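Local coordinates for protein rhizobiales Sp. Pch2 (Marine metagenome, PDB 6PB3) that is a Trip13/Pch2-like AAA+ ATPase that probably remodels HORMA domain proteins to regulate bacterial cGAS-like enzymes in bacteriophage immunity, at residues 39-53 with 67-79. Numbering follows the deposited sequence.
Sequences LSKMLAVLVNPDGLS and VKNVIRRPPLIVL
Ile77 presses its CD1 methyl into helix 39-47, where Met42 CG lies 3.6 Å from it and Leu43 CG 3.7 Å, packing one face of the AAA+ P-loop NTPase sheet against the helix. Strand 76-79 runs nearly antiparallel to that helix, at 165° with the axes 9.6 Å apart. With CG1 opposite the carbonyl carbon (chi1 -58°), Ile77 splits its two branches, CG1 carrying CD1 onto the helix while CG2 meets Leu39 CD1 at 3.7 Å. Leu39 also crosses Leu79 at about a right angle; Leu79 in turn touches the probable Walker A loop. Near the C-terminal end of helix 39-47, Leu46 lays CD1 against backbone, 3.6 Å from Pro75 CA, at an inverse gamma turn that leads into the strand. Past Asn48, helix 49-53 meets helix 68-71. The side chains of Leu52 and Val67 reach toward each other tip to tip, whereas Leu52 CD2 touches both Val70 CG1 and Ile71 CG1, 3.7 Å from each. No hydrogen bond joins the segments, so the interface is held by apolar packing. Backbone bonds from Ile77 to Val199 and Met201 pair the strand with strand 197-203, and strand 219-223 lies on its other side. Met42 packs on Leu281 and Leu52 on Tyr284, both of a neighbouring subunit. At the far end Ser53 OG, weakly hydrogen-bonded to Pro49 O, sits 3.3 Å from Ile71 CD1.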
ATOM      1  N   LEU A  39      12.456 -12.654 -31.116  1.00 46.14           N
ATOM      2  CA  LEU A  39      13.769 -12.295 -30.597  1.00 49.26           C
ATOM      3  C   LEU A  39      14.838 -12.532 -31.649  1.00 60.90           C
ATOM      4  O   LEU A  39      15.676 -11.659 -31.898  1.00 51.73           O
ATOM      5  CB  LEU A  39      14.065 -13.076 -29.310  1.00 42.87           C
ATOM      6  CG  LEU A  39      15.406 -12.764 -28.644  1.00 48.44           C
ATOM      7  CD1 LEU A  39      15.488 -11.250 -28.371  1.00 51.69           C
ATOM      8  CD2 LEU A  39      15.671 -13.577 -27.349  1.00 43.97           C
ATOM      9  N   SER A  40      14.788 -13.687 -32.325  1.00 49.58           N
ATOM     10  CA  SER A  40      15.825 -14.012 -33.297  1.00 50.80           C
ATOM     11  C   SER A  40      15.782 -13.057 -34.486  1.00 52.00           C
ATOM     12  O   SER A  40      16.824 -12.597 -34.974  1.00 49.04           O
ATOM     13  CB  SER A  40      15.677 -15.479 -33.763  1.00 48.54           C
ATOM     14  OG  SER A  40      16.265 -15.658 -35.029  1.00 77.17           O
ATOM     15  N   LYS A  41      14.586 -12.777 -34.997  1.00 51.69           N
ATOM     16  CA  LYS A  41      14.509 -11.952 -36.196  1.00 50.12           C
ATOM     17  C   LYS A  41      14.851 -10.490 -35.893  1.00 55.51           C
ATOM     18  O   LYS A  41      15.477  -9.813 -36.721  1.00 51.54           O
ATOM     19  CB  LYS A  41      13.122 -12.086 -36.820  1.00 47.06           C
ATOM     20  CG  LYS A  41      12.824 -13.478 -37.422  1.00 48.95           C
ATOM     21  CD  LYS A  41      11.334 -13.604 -37.743  1.00 54.43           C
ATOM     22  CE  LYS A  41      11.019 -14.813 -38.644  1.00 56.95           C
ATOM     23  NZ  LYS A  41       9.561 -14.800 -38.988  1.00 64.18           N
HETATM   24  N   MSE A  42      14.455  -9.983 -34.722  1.00 55.97           N
HETATM   25  CA  MSE A  42      14.742  -8.582 -34.364  1.00 50.25           C
HETATM   26  C   MSE A  42      16.247  -8.361 -34.234  1.00 61.88           C
HETATM   27  O   MSE A  42      16.798  -7.364 -34.725  1.00 49.64           O
HETATM   28  CB  MSE A  42      14.037  -8.185 -33.058  1.00 49.41           C
HETATM   29  CG  MSE A  42      14.163  -6.702 -32.691  1.00 54.72           C
HETATM   30 SE   MSE A  42      13.422  -5.469 -34.043  0.68 67.00          SE
HETATM   31  CE  MSE A  42      14.979  -4.909 -34.895  1.00 69.10           C
ATOM     32  N   LEU A  43      16.901  -9.309 -33.559  1.00 52.08           N
ATOM     33  CA  LEU A  43      18.356  -9.293 -33.465  1.00 48.21           C
ATOM     34  C   LEU A  43      18.999  -9.308 -34.850  1.00 55.25           C
ATOM     35  O   LEU A  43      19.963  -8.572 -35.104  1.00 53.16           O
ATOM     36  CB  LEU A  43      18.836 -10.482 -32.622  1.00 48.57           C
ATOM     37  CG  LEU A  43      18.673 -10.448 -31.090  1.00 55.07           C
ATOM     38  CD1 LEU A  43      18.776 -11.854 -30.486  1.00 51.70           C
ATOM     39  CD2 LEU A  43      19.718  -9.504 -30.434  1.00 46.87           C
ATOM     40  N   ALA A  44      18.490 -10.140 -35.765  1.00 56.07           N
ATOM     41  CA  ALA A  44      19.066 -10.167 -37.109  1.00 45.14           C
ATOM     42  C   ALA A  44      18.929  -8.805 -37.786  1.00 61.06           C
ATOM     43  O   ALA A  44      19.858  -8.320 -38.449  1.00 52.40           O
ATOM     44  CB  ALA A  44      18.392 -11.262 -37.947  1.00 48.37           C
ATOM     45  N   VAL A  45      17.768  -8.174 -37.626  1.00 51.88           N
ATOM     46  CA  VAL A  45      17.547  -6.855 -38.201  1.00 60.44           C
ATOM     47  C   VAL A  45      18.492  -5.825 -37.590  1.00 58.96           C
ATOM     48  O   VAL A  45      19.045  -4.975 -38.300  1.00 55.44           O
ATOM     49  CB  VAL A  45      16.073  -6.467 -38.004  1.00 64.33           C
ATOM     50  CG1 VAL A  45      15.832  -5.022 -38.413  1.00 75.26           C
ATOM     51  CG2 VAL A  45      15.185  -7.440 -38.778  1.00 53.49           C
ATOM     52  N   LEU A  46      18.697  -5.881 -36.270  1.00 51.47           N
ATOM     53  CA  LEU A  46      19.529  -4.881 -35.606  1.00 58.78           C
ATOM     54  C   LEU A  46      20.979  -4.964 -36.056  1.00 69.56           C
ATOM     55  O   LEU A  46      21.667  -3.941 -36.145  1.00 61.05           O
ATOM     56  CB  LEU A  46      19.441  -5.043 -34.092  1.00 52.45           C
ATOM     57  CG  LEU A  46      18.107  -4.667 -33.456  1.00 48.47           C
ATOM     58  CD1 LEU A  46      18.184  -4.842 -31.942  1.00 46.62           C
ATOM     59  CD2 LEU A  46      17.716  -3.233 -33.845  1.00 48.44           C
ATOM     60  N   VAL A  47      21.472  -6.171 -36.326  1.00 66.70           N
ATOM     61  CA  VAL A  47      22.860  -6.304 -36.755  1.00 67.80           C
ATOM     62  C   VAL A  47      23.007  -6.183 -38.261  1.00 58.79           C
ATOM     63  O   VAL A  47      24.058  -5.757 -38.744  1.00 68.83           O
ATOM     64  CB  VAL A  47      23.456  -7.632 -36.267  1.00 78.72           C
ATOM     65  CG1 VAL A  47      23.368  -7.708 -34.763  1.00 66.06           C
ATOM     66  CG2 VAL A  47      22.758  -8.808 -36.928  1.00 78.42           C
ATOM     67  N   ASN A  48      21.980  -6.544 -39.015  1.00 67.08           N
ATOM     68  CA  ASN A  48      22.032  -6.504 -40.474  1.00 69.45           C
ATOM     69  C   ASN A  48      20.767  -5.848 -40.999  1.00 67.72           C
ATOM     70  O   ASN A  48      19.915  -6.515 -41.592  1.00 68.11           O
ATOM     71  CB  ASN A  48      22.197  -7.912 -41.049  1.00 78.74           C
ATOM     72  CG  ASN A  48      22.355  -7.905 -42.558  1.00 82.47           C
ATOM     73  OD1 ASN A  48      23.009  -7.021 -43.122  1.00 76.54           O
ATOM     74  ND2 ASN A  48      21.737  -8.880 -43.223  1.00 74.56           N
ATOM     75  N   PRO A  49      20.620  -4.530 -40.806  1.00 75.02           N
ATOM     76  CA  PRO A  49      19.365  -3.865 -41.200  1.00 71.00           C
ATOM     77  C   PRO A  49      19.092  -3.913 -42.691  1.00 80.85           C
ATOM     78  O   PRO A  49      17.936  -3.727 -43.101  1.00 76.29           O
ATOM     79  CB  PRO A  49      19.553  -2.413 -40.721  1.00 74.14           C
ATOM     80  CG  PRO A  49      20.828  -2.381 -39.936  1.00 83.05           C
ATOM     81  CD  PRO A  49      21.634  -3.573 -40.320  1.00 72.25           C
ATOM     82  N   ASP A  50      20.115  -4.142 -43.520  1.00 85.83           N
ATOM     83  CA  ASP A  50      19.892  -4.218 -44.960  1.00 90.41           C
ATOM     84  C   ASP A  50      18.929  -5.342 -45.322  1.00 84.50           C
ATOM     85  O   ASP A  50      18.149  -5.208 -46.274  1.00 77.16           O
ATOM     86  CB  ASP A  50      21.227  -4.391 -45.685  1.00 91.46           C
ATOM     87  CG  ASP A  50      22.165  -3.213 -45.468  1.00 96.36           C
ATOM     88  OD1 ASP A  50      21.666  -2.093 -45.204  1.00 95.60           O
ATOM     89  OD2 ASP A  50      23.397  -3.400 -45.567  1.00106.91           O
ATOM     90  N   GLY A  51      18.949  -6.438 -44.561  1.00 74.72           N
ATOM     91  CA  GLY A  51      18.064  -7.551 -44.858  1.00 83.62           C
ATOM     92  C   GLY A  51      16.598  -7.185 -44.727  1.00 77.88           C
ATOM     93  O   GLY A  51      15.753  -7.711 -45.454  1.00 71.16           O
ATOM     94  N   LEU A  52      16.272  -6.287 -43.790  1.00 75.58           N
ATOM     95  CA  LEU A  52      14.890  -5.824 -43.672  1.00 65.70           C
ATOM     96  C   LEU A  52      14.525  -4.898 -44.826  1.00 73.18           C
ATOM     97  O   LEU A  52      13.426  -4.996 -45.388  1.00 77.17           O
ATOM     98  CB  LEU A  52      14.672  -5.109 -42.337  1.00 63.10           C
ATOM     99  CG  LEU A  52      13.241  -4.633 -42.059  1.00 72.12           C
ATOM    100  CD1 LEU A  52      12.289  -5.831 -42.000  1.00 71.15           C
ATOM    101  CD2 LEU A  52      13.172  -3.843 -40.756  1.00 70.37           C
ATOM    102  N   SER A  53      15.434  -3.992 -45.192  1.00 79.41           N
ATOM    103  CA  SER A  53      15.187  -3.126 -46.341  1.00 80.71           C
ATOM    104  C   SER A  53      14.975  -3.943 -47.606  1.00 74.26           C
ATOM    105  O   SER A  53      14.063  -3.660 -48.390  1.00 87.32           O
ATOM    106  CB  SER A  53      16.346  -2.154 -46.534  1.00 74.45           C
ATOM    107  OG  SER A  53      16.694  -1.542 -45.310  1.00 93.55           O
ATOM    108  N   VAL A  67       8.973  -0.016 -42.606  1.00 85.54           N
ATOM    109  CA  VAL A  67      10.182  -0.382 -41.877  1.00 93.64           C
ATOM    110  C   VAL A  67      10.963   0.826 -41.397  1.00107.00           C
ATOM    111  O   VAL A  67      11.901   0.655 -40.599  1.00104.79           O
ATOM    112  CB  VAL A  67      11.097  -1.291 -42.723  1.00 89.86           C
ATOM    113  CG1 VAL A  67      10.378  -2.578 -43.071  1.00 92.47           C
ATOM    114  CG2 VAL A  67      11.531  -0.563 -43.975  1.00 83.69           C
ATOM    115  N   LYS A  68      10.617   2.035 -41.857  1.00 97.57           N
ATOM    116  CA  LYS A  68      11.335   3.229 -41.426  1.00 98.25           C
ATOM    117  C   LYS A  68      11.379   3.321 -39.909  1.00108.06           C
ATOM    118  O   LYS A  68      12.398   3.714 -39.331  1.00110.65           O
ATOM    119  CB  LYS A  68      10.687   4.485 -42.018  1.00 84.71           C
ATOM    120  N   ASN A  69      10.284   2.943 -39.246  1.00121.84           N
ATOM    121  CA  ASN A  69      10.284   2.950 -37.789  1.00128.39           C
ATOM    122  C   ASN A  69      11.164   1.839 -37.224  1.00124.87           C
ATOM    123  O   ASN A  69      11.904   2.070 -36.263  1.00137.80           O
ATOM    124  CB  ASN A  69       8.851   2.848 -37.254  1.00132.95           C
ATOM    125  CG  ASN A  69       8.031   1.769 -37.947  1.00134.55           C
ATOM    126  OD1 ASN A  69       8.559   0.739 -38.366  1.00136.29           O
ATOM    127  ND2 ASN A  69       6.729   2.006 -38.070  1.00130.97           N
ATOM    128  N   VAL A  70      11.128   0.641 -37.821  1.00103.93           N
ATOM    129  CA  VAL A  70      11.792  -0.513 -37.209  1.00 86.04           C
ATOM    130  C   VAL A  70      13.309  -0.374 -37.273  1.00 75.83           C
ATOM    131  O   VAL A  70      14.023  -0.775 -36.347  1.00 79.95           O
ATOM    132  CB  VAL A  70      11.332  -1.822 -37.878  1.00 81.06           C
ATOM    133  CG1 VAL A  70      12.124  -2.992 -37.344  1.00 82.57           C
ATOM    134  CG2 VAL A  70       9.871  -2.046 -37.649  1.00 78.19           C
ATOM    135  N   ILE A  71      13.830   0.186 -38.358  1.00 87.22           N
ATOM    136  CA  ILE A  71      15.270   0.138 -38.584  1.00 95.06           C
ATOM    137  C   ILE A  71      15.989   1.118 -37.670  1.00 98.89           C
ATOM    138  O   ILE A  71      17.005   0.787 -37.048  1.00118.51           O
ATOM    139  CB  ILE A  71      15.581   0.411 -40.063  1.00107.98           C
ATOM    140  CG1 ILE A  71      15.311  -0.844 -40.886  1.00103.09           C
ATOM    141  CG2 ILE A  71      17.017   0.869 -40.236  1.00111.68           C
ATOM    142  CD1 ILE A  71      15.705  -0.698 -42.330  1.00101.58           C
ATOM    143  N   ARG A  72      15.467   2.333 -37.562  1.00104.25           N
ATOM    144  CA  ARG A  72      16.177   3.407 -36.876  1.00107.59           C
ATOM    145  C   ARG A  72      16.181   3.264 -35.353  1.00 97.20           C
ATOM    146  O   ARG A  72      16.708   4.151 -34.670  1.00 97.11           O
ATOM    147  CB  ARG A  72      15.568   4.756 -37.274  1.00 97.49           C
ATOM    148  N   ARG A  73      15.630   2.184 -34.802  1.00 91.85           N
ATOM    149  CA  ARG A  73      15.527   2.062 -33.356  1.00 67.88           C
ATOM    150  C   ARG A  73      16.892   1.771 -32.734  1.00 57.00           C
ATOM    151  O   ARG A  73      17.686   1.016 -33.296  1.00 60.25           O
ATOM    152  CB  ARG A  73      14.578   0.935 -32.975  1.00 79.30           C
ATOM    153  CG  ARG A  73      13.227   0.977 -33.616  1.00 66.41           C
ATOM    154  CD  ARG A  73      12.485   2.274 -33.281  1.00 79.51           C
ATOM    155  NE  ARG A  73      12.632   2.740 -31.900  1.00 91.87           N
ATOM    156  CZ  ARG A  73      12.001   2.215 -30.853  1.00 85.88           C
ATOM    157  NH1 ARG A  73      11.196   1.168 -31.013  1.00 79.29           N
ATOM    158  NH2 ARG A  73      12.183   2.738 -29.644  1.00 72.53           N
ATOM    159  N   PRO A  74      17.165   2.311 -31.548  1.00 56.05           N
ATOM    160  CA  PRO A  74      18.356   1.879 -30.814  1.00 62.33           C
ATOM    161  C   PRO A  74      18.359   0.380 -30.651  1.00 54.54           C
ATOM    162  O   PRO A  74      17.293  -0.250 -30.491  1.00 50.30           O
ATOM    163  CB  PRO A  74      18.213   2.597 -29.462  1.00 69.88           C
ATOM    164  CG  PRO A  74      17.190   3.671 -29.674  1.00 65.81           C
ATOM    165  CD  PRO A  74      16.270   3.144 -30.735  1.00 63.18           C
ATOM    166  N   PRO A  75      19.542  -0.266 -30.715  1.00 50.12           N
ATOM    167  CA  PRO A  75      19.635  -1.749 -30.747  1.00 49.55           C
ATOM    168  C   PRO A  75      19.518  -2.412 -29.379  1.00 56.19           C
ATOM    169  O   PRO A  75      20.435  -3.063 -28.874  1.00 55.51           O
ATOM    170  CB  PRO A  75      21.010  -1.978 -31.393  1.00 51.24           C
ATOM    171  CG  PRO A  75      21.814  -0.792 -30.988  1.00 53.38           C
ATOM    172  CD  PRO A  75      20.856   0.384 -30.881  1.00 51.23           C
ATOM    173  N   LEU A  76      18.336  -2.294 -28.777  1.00 47.08           N
ATOM    174  CA  LEU A  76      18.045  -2.862 -27.469  1.00 51.90           C
ATOM    175  C   LEU A  76      16.750  -3.649 -27.565  1.00 55.21           C
ATOM    176  O   LEU A  76      15.766  -3.159 -28.126  1.00 52.69           O
ATOM    177  CB  LEU A  76      17.920  -1.761 -26.400  1.00 48.95           C
ATOM    178  CG  LEU A  76      17.245  -2.143 -25.077  1.00 54.92           C
ATOM    179  CD1 LEU A  76      18.137  -3.048 -24.223  1.00 50.12           C
ATOM    180  CD2 LEU A  76      16.828  -0.886 -24.281  1.00 56.96           C
ATOM    181  N   ILE A  77      16.742  -4.851 -26.999  1.00 51.15           N
ATOM    182  CA  ILE A  77      15.546  -5.682 -26.925  1.00 50.19           C
ATOM    183  C   ILE A  77      15.299  -6.030 -25.467  1.00 49.62           C
ATOM    184  O   ILE A  77      16.207  -6.502 -24.770  1.00 56.64           O
ATOM    185  CB  ILE A  77      15.677  -6.961 -27.774  1.00 48.03           C
ATOM    186  CG1 ILE A  77      15.953  -6.590 -29.228  1.00 46.64           C
ATOM    187  CG2 ILE A  77      14.390  -7.786 -27.672  1.00 44.52           C
ATOM    188  CD1 ILE A  77      16.383  -7.759 -30.109  1.00 44.96           C
ATOM    189  N   VAL A  78      14.072  -5.809 -25.011  1.00 49.68           N
ATOM    190  CA  VAL A  78      13.686  -6.056 -23.628  1.00 54.84           C
ATOM    191  C   VAL A  78      12.840  -7.320 -23.586  1.00 53.28           C
ATOM    192  O   VAL A  78      11.865  -7.445 -24.335  1.00 49.96           O
ATOM    193  CB  VAL A  78      12.926  -4.852 -23.046  1.00 51.39           C
ATOM    194  CG1 VAL A  78      12.320  -5.195 -21.674  1.00 49.20           C
ATOM    195  CG2 VAL A  78      13.871  -3.674 -22.889  1.00 46.04           C
ATOM    196  N   LEU A  79      13.218  -8.259 -22.720  1.00 52.52           N
ATOM    197  CA  LEU A  79      12.408  -9.430 -22.403  1.00 42.04           C
ATOM    198  C   LEU A  79      11.810  -9.208 -21.029  1.00 47.38           C
ATOM    199  O   LEU A  79      12.548  -9.123 -20.043  1.00 59.57           O
ATOM    200  CB  LEU A  79      13.239 -10.720 -22.426  1.00 50.12           C
ATOM    201  CG  LEU A  79      14.102 -11.040 -23.643  1.00 56.22           C
ATOM    202  CD1 LEU A  79      14.633 -12.496 -23.537  1.00 53.15           C
ATOM    203  CD2 LEU A  79      13.333 -10.848 -24.929  1.00 49.60           C
TER